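Local coordinates for protein R.Pab1 family restriction endonuclease (Campylobacter coli, PDB 7CFA) that acts as a restriction DNA glycosylase of the R.PabI family, probably removing a base from its recognition sequence in DNA, at residues G19-K24 and H47-Q52; Y144-N149 and F211-K216. The protein carries 2 engineered substitutions. All blocks are in the same frame, centred on the assembly; numbering follows the deposited sequence.

Interaction 1 of 2, residues G19-K24 and H47-Q52; sequences GKIRIK and HYVEWQ
Strands 21-24 and 47-51 run antiparallel, their axes 4.6 Å apart at closest approach. Arg22 and Lys24 exchange pairs of main-chain hydrogen bonds with Glu50 and Tyr48, the tightest from Glu50 N to Arg22 O at 2.6 Å, and Gln52 N to Lys20 O adds a rung beyond the strands. Ile21 with Trp51 and Ile23 with Val49 are the non-hydrogen-bonded pairs, and their side chains share one face. There bumps meet hollows. Ile21, with CG1 anti to the carbonyl carbon and the chain turned at chi2 (-68°), lowers CD1 onto the face of the Trp51 five-membered ring, 3.6 Å from its centroid, a CH-pi contact that suits a flat indole. Val49 lies in the cleft between the isoleucines: its CG1 meets Ile21 CG2 at 4.0 Å, and its CG2 meets Ile23 CD1 at 3.8 Å. Val49 suits the place because its two methyls can each meet a different isoleucine. Leu12 of strand 8-13 touches both Ile21 and Trp51.

The face of Arg22, Lys24 and Glu50 is mostly polar. Glu50, extended with CG anti to the backbone N, offers OE1 to the guanidinium edge, where Arg22 NE binds it at 2.9 Å and Arg22 NH2 at 2.6 Å, the latter through the syn lone pair. Lys24 reaches across straight beyond CG, and its NZ meets Glu50 OE2 from above the carboxylate plane at 3.2 Å. Lys24 NZ also pairs with Glu154, whose carboxylate lies close to that of Glu50; the shared ammonium should ease their repulsion. Alternating hydrogen-bonded and non-hydrogen-bonded pairs make this an antiparallel beta ladder, part of the large curved sheet that, as in R.PabI, probably forms the half-pipe fold.

Interaction 2 of 2, residues Y144-N149 and F211-K216; sequences YQFNNN and FLEMLK
The end of strand 130-145 and the loop after it come alongside helix 208-219 with their backbones well apart, the nearest CA atoms, Phe146 CA and Glu213 CA, being 8.0 Å from each other. Side chains therefore bridge the gap. Tyr144, its ring anti to the backbone N (chi1 -179°), is long enough to carry its hydroxyl to the helix, where Tyr144 OH donates to Glu213 OE1 at 2.7 Å. The hydroxyl comes to OE1 from well above the carboxylate plane, while OE1 lies near the plane of the phenol ring, at its edge; the two planes are 75° apart. Glu213 leaves the helix toward segment 144-149 and is extended beyond CG, as the reach demands. Alongside this bond the Phe146 ring takes Glu213 CB at its edge, 3.8 Å from Phe146 CE2, and Phe146 CZ rests 4.2 Å from Met214 CB. Tyr144 CD2 sits over the centre of the Phe146 ring, 3.7 Å above its plane. Ile210 and Phe151 also touch Phe146, while Asn131 of the second subunit packs on Tyr144. The poorly ordered Asn147 merely passes near the carboxylate. The hydroxyl donor is consistent with an ionised Glu213 and would stabilise its charge, whereas the apolar neighbours would not; the bond ties the end of the strand to the helix.

Overall arrangement
The two contacts follow one another along the chain, and their centres lie about 17 Å apart; the nearest atoms are about 5 Å apart without touching. Both reach the same antiparallel sheet. Strands 166-175 and 152-159 separate strand 47-51 of interaction 1 from strand 130-145 of interaction 2. Phe172 links them physically, since it meets Trp51 of the first contact and Phe211 of the second, and Ile53, just beyond segment 47-52, packs on Met214. Interaction 1 thus joins strands within the sheet, whereas interaction 2 joins a helix to the end of strand 130-145, near the second subunit. Nothing in their geometry identifies either as the catalytic site.

Interaction 1 of 2, residues G19-K24 and H47-Q52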
loop_
_atom_site.group_PDB
_atom_site.type_symbol
_atom_site.label_atom_id
_atom_site.label_comp_id
_atom_site.label_asym_id
_atom_site.label_seq_id
_atom_site.Cartn_x
_atom_site.Cartn_y
_atom_site.Cartn_z
ATOM N N GLY A 19 -8.307 10.552 0.407
ATOM C CA GLY A 19 -7.882 11.665 1.226
ATOM C C GLY A 19 -7.321 11.228 2.562
ATOM O O GLY A 19 -7.122 10.033 2.809
ATOM N N LYS A 20 -7.075 12.204 3.436
ATOM C CA LYS A 20 -6.484 11.952 4.744
ATOM C C LYS A 20 -7.473 11.363 5.742
ATOM O O LYS A 20 -7.045 10.792 6.749
ATOM C CB LYS A 20 -5.905 13.255 5.306
ATOM C CG LYS A 20 -4.736 13.815 4.512
ATOM C CD LYS A 20 -4.591 15.318 4.726
ATOM C CE LYS A 20 -4.378 15.660 6.192
ATOM N NZ LYS A 20 -3.067 15.172 6.707
ATOM N N ILE A 21 -8.774 11.493 5.493
ATOM C CA ILE A 21 -9.810 10.987 6.387
ATOM C C ILE A 21 -10.464 9.779 5.734
ATOM O O ILE A 21 -10.938 9.861 4.594
ATOM C CB ILE A 21 -10.862 12.062 6.708
ATOM C CG1 ILE A 21 -10.197 13.329 7.248
ATOM C CG2 ILE A 21 -11.867 11.520 7.713
ATOM C CD1 ILE A 21 -9.579 13.155 8.611
ATOM N N ARG A 22 -10.496 8.663 6.458
ATOM C CA ARG A 22 -11.177 7.463 5.999
ATOM C C ARG A 22 -11.996 6.884 7.144
ATOM O O ARG A 22 -11.656 7.049 8.318
ATOM C CB ARG A 22 -10.189 6.414 5.466
ATOM C CG ARG A 22 -9.397 6.869 4.244
ATOM C CD ARG A 22 -8.615 5.723 3.608
ATOM N NE ARG A 22 -7.613 5.158 4.509
ATOM C CZ ARG A 22 -6.708 4.256 4.143
ATOM N NH1 ARG A 22 -6.674 3.815 2.892
ATOM N NH2 ARG A 22 -5.831 3.794 5.027
ATOM N N ILE A 23 -13.085 6.207 6.789
ATOM C CA ILE A 23 -13.975 5.569 7.752
ATOM C C ILE A 23 -13.823 4.062 7.614
ATOM O O ILE A 23 -13.938 3.518 6.509
ATOM C CB ILE A 23 -15.440 5.994 7.540
ATOM C CG1 ILE A 23 -15.562 7.519 7.557
ATOM C CG2 ILE A 23 -16.330 5.376 8.608
ATOM C CD1 ILE A 23 -15.140 8.149 8.866
ATOM N N LYS A 24 -13.564 3.390 8.733
ATOM C CA LYS A 24 -13.384 1.948 8.762
ATOM C C LYS A 24 -14.205 1.359 9.902
ATOM O O LYS A 24 -14.736 2.078 10.751
ATOM C CB LYS A 24 -11.903 1.571 8.917
ATOM C CG LYS A 24 -11.264 2.082 10.198
ATOM C CD LYS A 24 -9.796 1.699 10.276
ATOM C CE LYS A 24 -9.153 2.237 11.546
ATOM N NZ LYS A 24 -7.700 1.918 11.613
ATOM N N HIS A 47 -17.519 1.606 13.995
ATOM C CA HIS A 47 -17.044 2.517 12.963
ATOM C C HIS A 47 -16.074 3.528 13.561
ATOM O O HIS A 47 -16.393 4.209 14.541
ATOM C CB HIS A 47 -18.214 3.231 12.291
ATOM C CG HIS A 47 -18.936 2.392 11.284
ATOM N ND1 HIS A 47 -20.050 1.643 11.598
ATOM C CD2 HIS A 47 -18.697 2.178 9.968
ATOM C CE1 HIS A 47 -20.470 1.009 10.518
ATOM N NE2 HIS A 47 -19.665 1.314 9.516
ATOM N N TYR A 48 -14.889 3.623 12.967
ATOM C CA TYR A 48 -13.839 4.517 13.428
ATOM C C TYR A 48 -13.467 5.502 12.330
ATOM O O TYR A 48 -13.645 5.232 11.139
ATOM C CB TYR A 48 -12.588 3.735 13.852
ATOM C CG TYR A 48 -12.609 3.237 15.279
ATOM C CD1 TYR A 48 -13.491 2.238 15.676
ATOM C CD2 TYR A 48 -11.733 3.754 16.226
ATOM C CE1 TYR A 48 -13.507 1.778 16.980
ATOM C CE2 TYR A 48 -11.742 3.300 17.531
ATOM C CZ TYR A 48 -12.630 2.313 17.902
ATOM O OH TYR A 48 -12.642 1.858 19.201
ATOM N N VAL A 49 -12.949 6.650 12.745
ATOM C CA VAL A 49 -12.351 7.615 11.832
ATOM C C VAL A 49 -10.857 7.337 11.762
ATOM O O VAL A 49 -10.199 7.187 12.797
ATOM C CB VAL A 49 -12.621 9.056 12.294
ATOM C CG1 VAL A 49 -11.907 10.050 11.385
ATOM C CG2 VAL A 49 -14.114 9.334 12.329
ATOM N N GLU A 50 -10.323 7.248 10.550
ATOM C CA GLU A 50 -8.888 7.102 10.337
ATOM C C GLU A 50 -8.358 8.405 9.759
ATOM O O GLU A 50 -8.752 8.806 8.660
ATOM C CB GLU A 50 -8.578 5.934 9.404
ATOM C CG GLU A 50 -7.126 5.488 9.464
ATOM C CD GLU A 50 -6.806 4.389 8.475
ATOM O OE1 GLU A 50 -6.846 4.657 7.256
ATOM O OE2 GLU A 50 -6.525 3.254 8.917
ATOM N N TRP A 51 -7.463 9.058 10.497
ATOM C CA TRP A 51 -6.971 10.394 10.161
ATOM C C TRP A 51 -5.448 10.344 10.055
ATOM O O TRP A 51 -4.752 10.266 11.074
ATOM C CB TRP A 51 -7.427 11.410 11.210
ATOM C CG TRP A 51 -7.046 12.841 10.947
ATOM C CD1 TRP A 51 -6.417 13.343 9.842
ATOM C CD2 TRP A 51 -7.276 13.955 11.819
ATOM N NE1 TRP A 51 -6.243 14.703 9.976
ATOM C CE2 TRP A 51 -6.761 15.102 11.181
ATOM C CE3 TRP A 51 -7.868 14.093 13.078
ATOM C CZ2 TRP A 51 -6.821 16.367 11.760
ATOM C CZ3 TRP A 51 -7.925 15.351 13.651
ATOM C CH2 TRP A 51 -7.404 16.470 12.993
ATOM N N GLN A 52 -4.932 10.386 8.825
ATOM C CA GLN A 52 -3.491 10.475 8.593
ATOM C C GLN A 52 -3.071 11.921 8.844
ATOM O O GLN A 52 -2.934 12.740 7.932
ATOM C CB GLN A 52 -3.127 10.015 7.187
ATOM C CG GLN A 52 -1.625 9.941 6.944
ATOM C CD GLN A 52 -1.275 9.472 5.545
ATOM O OE1 GLN A 52 -2.149 9.303 4.695
ATOM N NE2 GLN A 52 0.012 9.257 5.301
#

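Interaction 2 of 2, residues Y144-N149 and F211-K216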
loop_
_atom_site.group_PDB
_atom_site.type_symbol
_atom_site.label_atom_id
_atom_site.label_comp_id
_atom_site.label_asym_id
_atom_site.label_seq_id
_atom_site.Cartn_x
_atom_site.Cartn_y
_atom_site.Cartn_z
ATOM N N TYR A 144 -0.466 2.746 19.633
ATOM C CA TYR A 144 -0.378 3.418 20.921
ATOM C C TYR A 144 -1.788 3.696 21.422
ATOM O O TYR A 144 -2.575 4.361 20.738
ATOM C CB TYR A 144 0.425 4.715 20.829
ATOM C CG TYR A 144 0.555 5.416 22.161
ATOM C CD1 TYR A 144 1.482 4.990 23.103
ATOM C CD2 TYR A 144 -0.260 6.492 22.484
ATOM C CE1 TYR A 144 1.601 5.622 24.326
ATOM C CE2 TYR A 144 -0.147 7.131 23.704
ATOM C CZ TYR A 144 0.784 6.692 24.621
ATOM O OH TYR A 144 0.898 7.325 25.837
ATOM N N GLN A 145 -2.103 3.183 22.605
ATOM C CA GLN A 145 -3.402 3.401 23.228
ATOM C C GLN A 145 -3.280 4.572 24.193
ATOM O O GLN A 145 -2.593 4.475 25.215
ATOM C CB GLN A 145 -3.872 2.138 23.947
ATOM C CG GLN A 145 -5.186 2.305 24.691
ATOM C CD GLN A 145 -6.343 2.617 23.764
ATOM O OE1 GLN A 145 -6.947 3.686 23.843
ATOM N NE2 GLN A 145 -6.662 1.678 22.879
ATOM N N PHE A 146 -3.935 5.681 23.866
ATOM C CA PHE A 146 -3.938 6.828 24.760
ATOM C C PHE A 146 -4.722 6.500 26.028
ATOM O O PHE A 146 -5.488 5.533 26.083
ATOM C CB PHE A 146 -4.533 8.052 24.061
ATOM C CG PHE A 146 -3.736 8.520 22.872
ATOM C CD1 PHE A 146 -4.047 8.084 21.593
ATOM C CD2 PHE A 146 -2.676 9.397 23.035
ATOM C CE1 PHE A 146 -3.315 8.515 20.499
ATOM C CE2 PHE A 146 -1.940 9.830 21.947
ATOM C CZ PHE A 146 -2.260 9.388 20.677
ATOM N N ASN A 147 -4.509 7.314 27.065
ATOM C CA ASN A 147 -5.199 7.085 28.332
ATOM C C ASN A 147 -6.711 7.097 28.155
ATOM O O ASN A 147 -7.425 6.362 28.847
ATOM C CB ASN A 147 -4.765 8.123 29.367
ATOM C CG ASN A 147 -3.338 7.910 29.837
ATOM O OD1 ASN A 147 -2.866 6.777 29.928
ATOM N ND2 ASN A 147 -2.643 9.002 30.135
ATOM N N ASN A 148 -7.215 7.912 27.231
ATOM C CA ASN A 148 -8.611 7.829 26.818
ATOM C C ASN A 148 -8.772 6.618 25.909
ATOM O O ASN A 148 -8.261 6.606 24.783
ATOM C CB ASN A 148 -9.028 9.114 26.110
ATOM C CG ASN A 148 -10.535 9.246 25.973
ATOM O OD1 ASN A 148 -11.237 8.270 25.710
ATOM N ND2 ASN A 148 -11.037 10.461 26.154
ATOM N N ASN A 149 -9.480 5.593 26.391
ATOM C CA ASN A 149 -9.585 4.334 25.661
ATOM C C ASN A 149 -10.317 4.468 24.331
ATOM O O ASN A 149 -10.381 3.490 23.579
ATOM C CB ASN A 149 -10.278 3.282 26.529
ATOM C CG ASN A 149 -9.403 2.806 27.675
ATOM O OD1 ASN A 149 -8.177 2.781 27.566
ATOM N ND2 ASN A 149 -10.032 2.426 28.782
ATOM N N PHE A 211 -3.137 15.023 22.148
ATOM C CA PHE A 211 -2.380 15.615 21.053
ATOM C C PHE A 211 -0.945 15.916 21.463
ATOM O O PHE A 211 -0.043 15.878 20.618
ATOM C CB PHE A 211 -3.106 16.867 20.548
ATOM C CG PHE A 211 -4.489 16.578 20.030
ATOM C CD1 PHE A 211 -5.573 16.547 20.896
ATOM C CD2 PHE A 211 -4.701 16.308 18.687
ATOM C CE1 PHE A 211 -6.842 16.263 20.430
ATOM C CE2 PHE A 211 -5.971 16.026 18.216
ATOM C CZ PHE A 211 -7.041 16.002 19.089
ATOM N N LEU A 212 -0.708 16.194 22.748
ATOM C CA LEU A 212 0.663 16.367 23.223
ATOM C C LEU A 212 1.437 15.055 23.173
ATOM O O LEU A 212 2.605 15.033 22.767
ATOM C CB LEU A 212 0.668 16.932 24.642
ATOM C CG LEU A 212 0.347 18.420 24.788
ATOM C CD1 LEU A 212 0.239 18.798 26.255
ATOM C CD2 LEU A 212 1.409 19.261 24.096
ATOM N N GLU A 213 0.808 13.952 23.588
ATOM C CA GLU A 213 1.462 12.652 23.483
ATOM C C GLU A 213 1.688 12.256 22.030
ATOM O O GLU A 213 2.655 11.550 21.724
ATOM C CB GLU A 213 0.637 11.584 24.203
ATOM C CG GLU A 213 0.596 11.755 25.713
ATOM C CD GLU A 213 -0.099 10.607 26.419
ATOM O OE1 GLU A 213 -0.516 9.644 25.741
ATOM O OE2 GLU A 213 -0.228 10.666 27.660
ATOM N N MET A 214 0.814 12.701 21.126
ATOM C CA MET A 214 0.995 12.390 19.713
ATOM C C MET A 214 2.169 13.166 19.131
ATOM O O MET A 214 2.901 12.649 18.278
ATOM C CB MET A 214 -0.285 12.697 18.941
ATOM C CG MET A 214 -0.380 12.009 17.594
ATOM S SD MET A 214 -1.841 12.543 16.690
ATOM C CE MET A 214 -3.042 12.578 18.016
ATOM N N LEU A 215 2.359 14.410 19.573
ATOM C CA LEU A 215 3.536 15.166 19.163
ATOM C C LEU A 215 4.812 14.466 19.611
ATOM O O LEU A 215 5.787 14.387 18.853
ATOM C CB LEU A 215 3.477 16.584 19.731
ATOM C CG LEU A 215 4.531 17.552 19.195
ATOM C CD1 LEU A 215 4.268 17.858 17.728
ATOM C CD2 LEU A 215 4.575 18.830 20.019
ATOM N N LYS A 216 4.819 13.944 20.839
ATOM C CA LYS A 216 5.987 13.225 21.334
ATOM C C LYS A 216 6.263 11.972 20.513
ATOM O O LYS A 216 7.428 11.626 20.285
ATOM C CB LYS A 216 5.796 12.866 22.810
ATOM C CG LYS A 216 7.024 12.254 23.461
ATOM C CD LYS A 216 6.831 12.047 24.957
ATOM C CE LYS A 216 5.752 11.018 25.246
ATOM N NZ LYS A 216 5.651 10.720 26.703
#